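Local coordinates for RNA pseudouridylate synthase domain-containing protein 1 (Homo sapiens, PDB 5VBB), which probably binds RNA and isomerises uridine to pseudouridine, at residues Tyr13-Phe18 and Asp218-Glu223; Met130-Ser135 and Arg177-Ala182. All blocks are in the same frame, centred on the assembly; numbering follows the deposited sequence. Where two conformers were deposited one is given.

Contact 1 of 2, residues Tyr13-Phe18 and Asp218-Glu223; sequences YRSRDF and DTECVE
Two hydroxyls, those of Tyr13 and Ser15, donate to one carboxylate oxygen, OE2 of Glu220. Tyr13 and Glu220 meet tip to tip, the phenol ring and the carboxylate 21° apart and so nearly coplanar; Tyr13 OH donates a hydrogen bond to the anti lone pair of Glu220 OE2 at 2.6 Å. Ser15 OG approaches the same OE2 from the syn side, at 2.7 Å. The Glu220 chain reaches this point fully stretched, CG anti to the backbone N (chi1 -171°). The two donors would probably help to stabilise a charged carboxylate, against the repulsion of nearby Asp17. A water donates to Tyr13 OH and, weakly, to Cys221 O.

Ser15 OG is also an acceptor. Asp17 N lies 3.2 Å from Ser15 OG, an ST turn. Phe18 N lies 2.9 Å from Ser15 OG, an ST motif. These two N-H groups hold the oxygen in place while its own hydrogen points to Glu220 OE2. This loop is the hairpin link between strands 10-14 and 18-23, at the edge of a four-stranded antiparallel sheet; strand 221-225, which begins with Cys221, belongs to the larger seven-stranded antiparallel sheet of the synthase domain.

The apolar part centres on Val222, whose two methyls serve two rings. CG1 stands over the middle of the Tyr13 ring, 4.2 Å from its centroid, a CH-pi contact. CG2 lies over a face of Phe18, 3.5 Å from CD2, while the carboxylate of Glu220 sits at the edge of that ring, its plane turned 85° from it. Phe18 packs further on Ala82 and Ala86 of helix 80-91.

Like charges also come close: Asp17 OD2 lies 3.9 Å from Glu220 OE1, a repulsion that Asn79, hydrogen-bonded to Asp17 OD1, may soften.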
ATOM      1  N   TYR A  13       6.355 -12.156   9.872  1.00 42.93           N
ATOM      2  CA  TYR A  13       7.703 -12.019  10.361  1.00 42.91           C
ATOM      3  C   TYR A  13       7.634 -11.820  11.857  1.00 46.65           C
ATOM      4  O   TYR A  13       6.893 -10.955  12.326  1.00 44.64           O
ATOM      5  CB  TYR A  13       8.356 -10.800   9.689  1.00 43.97           C
ATOM      6  CG  TYR A  13       9.779 -10.533  10.093  1.00 44.23           C
ATOM      7  CD1 TYR A  13      10.078 -10.005  11.344  1.00 45.57           C
ATOM      8  CD2 TYR A  13      10.807 -10.601   9.162  1.00 46.07           C
ATOM      9  CE1 TYR A  13      11.378  -9.694  11.702  1.00 45.66           C
ATOM     10  CE2 TYR A  13      12.105 -10.244   9.495  1.00 48.05           C
ATOM     11  CZ  TYR A  13      12.396  -9.857  10.786  1.00 51.35           C
ATOM     12  OH  TYR A  13      13.679  -9.518  11.089  1.00 56.13           O
ATOM     13  N   ARG A  14       8.428 -12.579  12.618  1.00 42.93           N
ATOM     14  CA  ARG A  14       8.471 -12.398  14.062  1.00 43.13           C
ATOM     15  C   ARG A  14       9.880 -12.685  14.512  1.00 47.24           C
ATOM     16  O   ARG A  14      10.426 -13.734  14.192  1.00 45.82           O
ATOM     17  CB  ARG A  14       7.438 -13.295  14.773  1.00 42.47           C
ATOM     18  CG  ARG A  14       7.531 -13.441  16.313  1.00 53.40           C
ATOM     19  CD  ARG A  14       6.707 -12.451  17.101  1.00 65.44           C
ATOM     20  NE  ARG A  14       6.884 -12.599  18.558  1.00 66.15           N
ATOM     21  CZ  ARG A  14       6.302 -13.525  19.320  1.00 87.29           C
ATOM     22  NH1 ARG A  14       5.508 -14.445  18.779  1.00 81.56           N
ATOM     23  NH2 ARG A  14       6.538 -13.561  20.630  1.00 81.88           N
ATOM     24  N   SER A  15      10.472 -11.713  15.195  1.00 43.91           N
ATOM     25  CA  SER A  15      11.763 -11.810  15.828  1.00 44.68           C
ATOM     26  C   SER A  15      11.595 -11.441  17.310  1.00 50.78           C
ATOM     27  O   SER A  15      10.482 -11.217  17.772  1.00 50.73           O
ATOM     28  CB  SER A  15      12.768 -10.878  15.159  1.00 44.69           C
ATOM     29  OG  SER A  15      12.541  -9.520  15.500  1.00 46.49           O
ATOM     30  N   ARG A  16      12.705 -11.347  18.039  1.00 47.05           N
ATOM     31  CA  ARG A  16      12.700 -10.919  19.436  1.00 48.67           C
ATOM     32  C   ARG A  16      12.250  -9.461  19.561  1.00 51.30           C
ATOM     33  O   ARG A  16      11.569  -9.108  20.514  1.00 52.34           O
ATOM     34  CB  ARG A  16      14.125 -11.038  20.021  1.00 52.57           C
ATOM     35  CG  ARG A  16      14.635 -12.489  20.126  1.00 65.71           C
ATOM     36  CD  ARG A  16      16.172 -12.594  20.119  1.00 67.04           C
ATOM     37  NE  ARG A  16      16.791 -12.001  21.309  1.00 64.18           N
ATOM     38  CZ  ARG A  16      16.736 -12.520  22.534  1.00 83.19           C
ATOM     39  NH1 ARG A  16      16.108 -13.673  22.752  1.00 79.48           N
ATOM     40  NH2 ARG A  16      17.311 -11.893  23.553  1.00 66.57           N
ATOM     41  N   ASP A  17      12.613  -8.634  18.573  1.00 45.50           N
ATOM     42  CA  ASP A  17      12.415  -7.190  18.580  1.00 45.05           C
ATOM     43  C   ASP A  17      11.295  -6.663  17.707  1.00 47.74           C
ATOM     44  O   ASP A  17      10.828  -5.556  17.966  1.00 47.36           O
ATOM     45  CB  ASP A  17      13.714  -6.521  18.104  1.00 46.54           C
ATOM     46  CG  ASP A  17      14.836  -6.561  19.117  1.00 60.99           C
ATOM     47  OD1 ASP A  17      14.553  -6.402  20.318  1.00 66.63           O
ATOM     48  OD2 ASP A  17      15.998  -6.710  18.704  1.00 64.30           O
ATOM     49  N   PHE A  18      10.934  -7.370  16.632  1.00 43.11           N
ATOM     50  CA  PHE A  18       9.929  -6.891  15.709  1.00 40.45           C
ATOM     51  C   PHE A  18       8.926  -7.941  15.357  1.00 46.81           C
ATOM     52  O   PHE A  18       9.224  -9.124  15.318  1.00 45.85           O
ATOM     53  CB  PHE A  18      10.587  -6.392  14.409  1.00 40.48           C
ATOM     54  CG  PHE A  18      11.452  -5.184  14.621  1.00 41.03           C
ATOM     55  CD1 PHE A  18      10.890  -3.932  14.783  1.00 43.54           C
ATOM     56  CD2 PHE A  18      12.831  -5.308  14.708  1.00 43.12           C
ATOM     57  CE1 PHE A  18      11.693  -2.808  14.909  1.00 45.03           C
ATOM     58  CE2 PHE A  18      13.629  -4.198  14.902  1.00 46.48           C
ATOM     59  CZ  PHE A  18      13.057  -2.946  14.980  1.00 45.10           C
ATOM     60  N   ASP A 218      19.719  -0.773  12.849  1.00 53.45           N
ATOM     61  CA  ASP A 218      21.089  -1.023  13.345  1.00 55.87           C
ATOM     62  C   ASP A 218      21.328  -2.497  13.733  1.00 61.44           C
ATOM     63  O   ASP A 218      22.369  -3.041  13.382  1.00 64.89           O
ATOM     64  CB  ASP A 218      21.431  -0.107  14.526  1.00 59.26           C
ATOM     65  CG  ASP A 218      20.447  -0.087  15.686  1.00 70.56           C
ATOM     66  OD1 ASP A 218      19.495  -0.889  15.671  1.00 71.25           O
ATOM     67  OD2 ASP A 218      20.626   0.747  16.604  1.00 79.16           O
ATOM     68  N   THR A 219      20.343  -3.157  14.347  1.00 55.51           N
ATOM     69  CA  THR A 219      20.448  -4.549  14.791  1.00 55.67           C
ATOM     70  C   THR A 219      19.823  -5.594  13.870  1.00 55.00           C
ATOM     71  O   THR A 219      20.137  -6.777  13.998  1.00 53.54           O
ATOM     72  CB  THR A 219      19.733  -4.680  16.155  1.00 67.09           C
ATOM     73  OG1 THR A 219      18.384  -4.233  16.013  1.00 72.12           O
ATOM     74  CG2 THR A 219      20.408  -3.886  17.245  1.00 69.07           C
ATOM     75  N   GLU A 220      18.872  -5.202  13.006  1.00 49.35           N
ATOM     76  CA  GLU A 220      18.120  -6.177  12.246  1.00 47.03           C
ATOM     77  C   GLU A 220      17.556  -5.582  10.971  1.00 46.38           C
ATOM     78  O   GLU A 220      17.027  -4.482  11.022  1.00 43.54           O
ATOM     79  CB  GLU A 220      16.961  -6.585  13.163  1.00 48.90           C
ATOM     80  CG  GLU A 220      16.109  -7.748  12.713  1.00 57.24           C
ATOM     81  CD  GLU A 220      15.141  -8.149  13.808  1.00 65.40           C
ATOM     82  OE1 GLU A 220      15.473  -7.976  15.000  1.00 59.51           O
ATOM     83  OE2 GLU A 220      14.027  -8.601  13.478  1.00 66.76           O
ATOM     84  N   CYS A 221      17.650  -6.283   9.845  1.00 44.21           N
ATOM     85  CA  CYS A 221      17.042  -5.797   8.601  1.00 43.86           C
ATOM     86  C   CYS A 221      15.723  -6.494   8.497  1.00 46.81           C
ATOM     87  O   CYS A 221      15.664  -7.676   8.124  1.00 46.91           O
ATOM     88  CB  CYS A 221      17.924  -6.063   7.387  1.00 45.01           C
ATOM     89  SG  CYS A 221      17.217  -5.488   5.823  1.00 48.09           S
ATOM     90  N   VAL A 222      14.656  -5.782   8.898  1.00 41.18           N
ATOM     91  CA  VAL A 222      13.297  -6.314   8.869  1.00 40.29           C
ATOM     92  C   VAL A 222      12.880  -6.255   7.430  1.00 45.85           C
ATOM     93  O   VAL A 222      12.680  -5.156   6.935  1.00 46.61           O
ATOM     94  CB  VAL A 222      12.336  -5.499   9.758  1.00 42.77           C
ATOM     95  CG1 VAL A 222      10.895  -6.035   9.668  1.00 42.02           C
ATOM     96  CG2 VAL A 222      12.829  -5.443  11.191  1.00 42.73           C
ATOM     97  N   GLU A 223      12.795  -7.410   6.740  1.00 39.97           N
ATOM     98  CA  GLU A 223      12.449  -7.407   5.330  1.00 38.83           C
ATOM     99  C   GLU A 223      11.359  -8.418   5.056  1.00 42.00           C
ATOM    100  O   GLU A 223      11.521  -9.608   5.358  1.00 39.87           O
ATOM    101  CB  GLU A 223      13.703  -7.686   4.514  1.00 40.21           C
ATOM    102  CG  GLU A 223      13.467  -7.860   3.029  1.00 44.39           C
ATOM    103  CD  GLU A 223      14.749  -8.028   2.243  1.00 62.25           C
ATOM    104  OE1 GLU A 223      15.796  -8.336   2.853  1.00 68.83           O
ATOM    105  OE2 GLU A 223      14.709  -7.825   1.010  1.00 51.91           O
TER
HETATM  106  O   HOH W   1      15.923 -10.475   9.872  1.00 54.32           O

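Contact 2 of 2, residues Met130-Ser135 and Arg177-Ala182; sequences MCIEGS and RVHCSA. With SO4 (sulfate ion), chain B.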
ATOM      1  N   MET A 130      -6.444  14.701   0.073  1.00 39.59           N
ATOM      2  CA  MET A 130      -5.290  15.103  -0.709  1.00 37.76           C
ATOM      3  C   MET A 130      -5.625  15.417  -2.166  1.00 43.12           C
ATOM      4  O   MET A 130      -6.644  14.972  -2.687  1.00 41.36           O
ATOM      5  CB  MET A 130      -4.257  13.961  -0.640  1.00 38.61           C
ATOM      6  CG  MET A 130      -3.949  13.477   0.789  1.00 40.88           C
ATOM      7  SD  MET A 130      -3.297  14.689   1.963  1.00 44.47           S
ATOM      8  CE  MET A 130      -1.654  14.937   1.299  1.00 40.56           C
ATOM      9  N   CYS A 131      -4.754  16.173  -2.837  1.00 42.13           N
ATOM     10  CA  CYS A 131      -4.936  16.551  -4.240  1.00 43.64           C
ATOM     11  C   CYS A 131      -3.616  16.735  -4.952  1.00 45.29           C
ATOM     12  O   CYS A 131      -2.597  16.947  -4.326  1.00 42.88           O
ATOM     13  CB  CYS A 131      -5.749  17.839  -4.331  1.00 48.05           C
ATOM     14  SG  CYS A 131      -5.037  19.210  -3.394  1.00 54.44           S
ATOM     15  N   ILE A 132      -3.682  16.768  -6.277  1.00 44.10           N
ATOM     16  CA  ILE A 132      -2.532  17.007  -7.151  1.00 45.30           C
ATOM     17  C   ILE A 132      -2.335  18.497  -7.278  1.00 47.77           C
ATOM     18  O   ILE A 132      -3.327  19.224  -7.398  1.00 45.37           O
ATOM     19  CB  ILE A 132      -2.817  16.382  -8.555  1.00 51.01           C
ATOM     20  CG1 ILE A 132      -2.962  14.869  -8.438  1.00 52.52           C
ATOM     21  CG2 ILE A 132      -1.753  16.732  -9.555  1.00 55.27           C
ATOM     22  CD1 ILE A 132      -1.612  14.104  -8.189  1.00 56.80           C
ATOM     23  N   GLU A 133      -1.064  18.947  -7.372  1.00 45.95           N
ATOM     24  CA  GLU A 133      -0.703  20.368  -7.570  1.00 47.84           C
ATOM     25  C   GLU A 133      -1.408  20.877  -8.811  1.00 52.43           C
ATOM     26  O   GLU A 133      -1.585  20.112  -9.757  1.00 52.19           O
ATOM     27  CB  GLU A 133       0.820  20.517  -7.768  1.00 50.09           C
ATOM     28  CG  GLU A 133       1.253  20.102  -9.174  1.00 61.98           C
ATOM     29  CD  GLU A 133       2.726  20.005  -9.465  1.00 69.78           C
ATOM     30  OE1 GLU A 133       3.335  21.055  -9.765  1.00 77.54           O
ATOM     31  OE2 GLU A 133       3.222  18.863  -9.577  1.00 40.30           O
ATOM     32  N   GLY A 134      -1.868  22.117  -8.801  1.00 51.64           N
ATOM     33  CA  GLY A 134      -2.593  22.650  -9.952  1.00 52.17           C
ATOM     34  C   GLY A 134      -4.108  22.471  -9.888  1.00 56.02           C
ATOM     35  O   GLY A 134      -4.835  23.273 -10.486  1.00 56.04           O
ATOM     36  N   SER A 135      -4.610  21.429  -9.194  0.50 51.09           N
ATOM     37  CA  SER A 135      -6.056  21.234  -9.056  0.50 51.68           C
ATOM     38  C   SER A 135      -6.634  22.352  -8.173  0.50 58.31           C
ATOM     39  O   SER A 135      -5.896  22.979  -7.410  0.50 56.48           O
ATOM     40  CB  SER A 135      -6.379  19.858  -8.485  0.50 51.88           C
ATOM     41  OG  SER A 135      -5.962  19.742  -7.137  0.50 53.25           O
ATOM     42  N   ARG A 177      -2.847   6.312  -3.923  1.00 35.09           N
ATOM     43  CA  ARG A 177      -4.218   6.461  -4.375  1.00 35.47           C
ATOM     44  C   ARG A 177      -4.410   7.747  -5.137  1.00 39.14           C
ATOM     45  O   ARG A 177      -5.140   7.775  -6.129  1.00 38.73           O
ATOM     46  CB  ARG A 177      -5.167   6.431  -3.184  1.00 32.13           C
ATOM     47  CG  ARG A 177      -5.185   5.084  -2.478  1.00 33.19           C
ATOM     48  CD  ARG A 177      -5.608   5.245  -1.041  1.00 37.17           C
ATOM     49  NE  ARG A 177      -7.051   5.491  -0.982  1.00 43.05           N
ATOM     50  CZ  ARG A 177      -7.765   5.608   0.130  1.00 54.68           C
ATOM     51  NH1 ARG A 177      -7.180   5.534   1.319  1.00 42.96           N
ATOM     52  NH2 ARG A 177      -9.069   5.813   0.064  1.00 44.58           N
ATOM     53  N   VAL A 178      -3.757   8.822  -4.684  1.00 36.77           N
ATOM     54  CA  VAL A 178      -3.895  10.110  -5.370  1.00 36.24           C
ATOM     55  C   VAL A 178      -3.197  10.072  -6.731  1.00 38.13           C
ATOM     56  O   VAL A 178      -3.746  10.574  -7.727  1.00 36.33           O
ATOM     57  CB  VAL A 178      -3.371  11.242  -4.477  1.00 40.37           C
ATOM     58  CG1 VAL A 178      -3.280  12.576  -5.246  1.00 41.90           C
ATOM     59  CG2 VAL A 178      -4.243  11.375  -3.243  1.00 40.25           C
ATOM     60  N   HIS A 179      -1.970   9.539  -6.759  1.00 35.47           N
ATOM     61  CA  HIS A 179      -1.186   9.464  -7.986  1.00 34.14           C
ATOM     62  C   HIS A 179      -1.868   8.599  -9.064  1.00 37.93           C
ATOM     63  O   HIS A 179      -1.867   8.986 -10.232  1.00 35.44           O
ATOM     64  CB  HIS A 179       0.219   8.948  -7.705  1.00 33.58           C
ATOM     65  CG  HIS A 179       1.256  10.011  -7.426  1.00 35.39           C
ATOM     66  ND1 HIS A 179       2.511   9.670  -6.998  1.00 36.20           N
ATOM     67  CD2 HIS A 179       1.187  11.364  -7.531  1.00 36.17           C
ATOM     68  CE1 HIS A 179       3.169  10.816  -6.843  1.00 35.61           C
ATOM     69  NE2 HIS A 179       2.419  11.852  -7.221  1.00 36.12           N
ATOM     70  N   CYS A 180      -2.387   7.424  -8.695  1.00 35.88           N
ATOM     71  CA  CYS A 180      -3.034   6.529  -9.683  1.00 35.76           C
ATOM     72  C   CYS A 180      -4.333   7.153 -10.234  1.00 39.03           C
ATOM     73  O   CYS A 180      -4.557   7.162 -11.446  1.00 35.55           O
ATOM     74  CB  CYS A 180      -3.272   5.162  -9.045  1.00 35.78           C
ATOM     75  SG  CYS A 180      -1.730   4.262  -8.729  1.00 38.52           S
ATOM     76  N   SER A 181      -5.108   7.797  -9.352  1.00 37.28           N
ATOM     77  CA  SER A 181      -6.321   8.518  -9.731  1.00 38.94           C
ATOM     78  C   SER A 181      -5.986   9.695 -10.647  1.00 44.37           C
ATOM     79  O   SER A 181      -6.690   9.919 -11.637  1.00 45.22           O
ATOM     80  CB  SER A 181      -7.062   8.992  -8.484  1.00 40.47           C
ATOM     81  OG  SER A 181      -8.197   9.765  -8.832  1.00 59.42           O
ATOM     82  N   ALA A 182      -4.887  10.411 -10.359  1.00 42.23           N
ATOM     83  CA  ALA A 182      -4.421  11.531 -11.172  1.00 43.30           C
ATOM     84  C   ALA A 182      -4.013  11.090 -12.595  1.00 48.13           C
ATOM     85  O   ALA A 182      -4.118  11.889 -13.520  1.00 48.45           O
ATOM     86  CB  ALA A 182      -3.249  12.214 -10.501  1.00 43.47           C
TER
HETATM   87  S   SO4 B 301      -9.249   5.107   4.243  1.00 51.06           S
HETATM   88  O1  SO4 B 301      -9.015   6.139   3.222  1.00 54.16           O
HETATM   89  O2  SO4 B 301      -9.192   5.761   5.557  1.00 52.21           O
HETATM   90  O3  SO4 B 301     -10.528   4.457   4.051  1.00 48.94           O
HETATM   91  O4  SO4 B 301      -8.233   4.065   4.137  1.00 46.76           O
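In Ile132, chi1 (-63°) puts CG1 anti to the carbonyl carbon and a bent chi2 (-73°) brings CD1 to 3.7 Å from Val178 CG1, itself anti to its backbone N; the two side chains run alongside one another in opposite senses. The other methyl, Val178 CG2, rests 3.7 Å from CB of Met130, whose bent chain then turns from the helix. Ala182, one helical turn beyond Val178, presses its CB to 3.4 Å from Ile132 CG1, and CD1 is equally near, both tighter than usual carbon contacts. At the imidazole of His179, CD2 faces Ile132 CD1, which lies in the ring plane at the edge; hydrogen bonds to Thr146 and His116 O hold that ring. An alanine in place of Ile132 would probably open a gap over Val178 and Ala182 and leave the His179 edge without its methyl neighbour.

The contact joins helix 175-182 to a small three-stranded sheet; the axes of strand 130-132 and helical segment 177-182 approach to 8.5 Å at 40°. Beyond Ile132 the chain reverses in a type II beta turn, the carbonyl O of Ile132 accepting from both N and OG of Ser135, and Cys131 is tied by a disulfide to Cys138. Arg177 points its guanidinium edge to a sulfate ion, probably from the crystallisation liquor, NH1 to O1 at 2.7 Å, and forms salt bridges with Asp190 and with Asp67, the active-site aspartate by similarity. The touching groups are thus carbons, mostly aliphatic with one imidazole edge, while the helix carries its charge toward the probable catalytic pocket.

Overall arrangement
Contact 1 and contact 2 lie on opposite sides of the chain's centre, their own centres about 34 Å apart, with contact 2 nested within the loop of chain that contact 1 closes. They share no helix or strand. Residues 13-18 and 218-223 bring a hairpin of the four-stranded sheet against a strand of the seven-stranded one, partly buried and far from the annotated site; residues 130-135 and 177-182 set a strand of the small sheet on a helix, mostly buried and near the probable active site. Chemistry follows place: the first mixes hydroxyl-carboxylate bonds with CH-pi packing, the second relies on carbon contacts, mostly aliphatic.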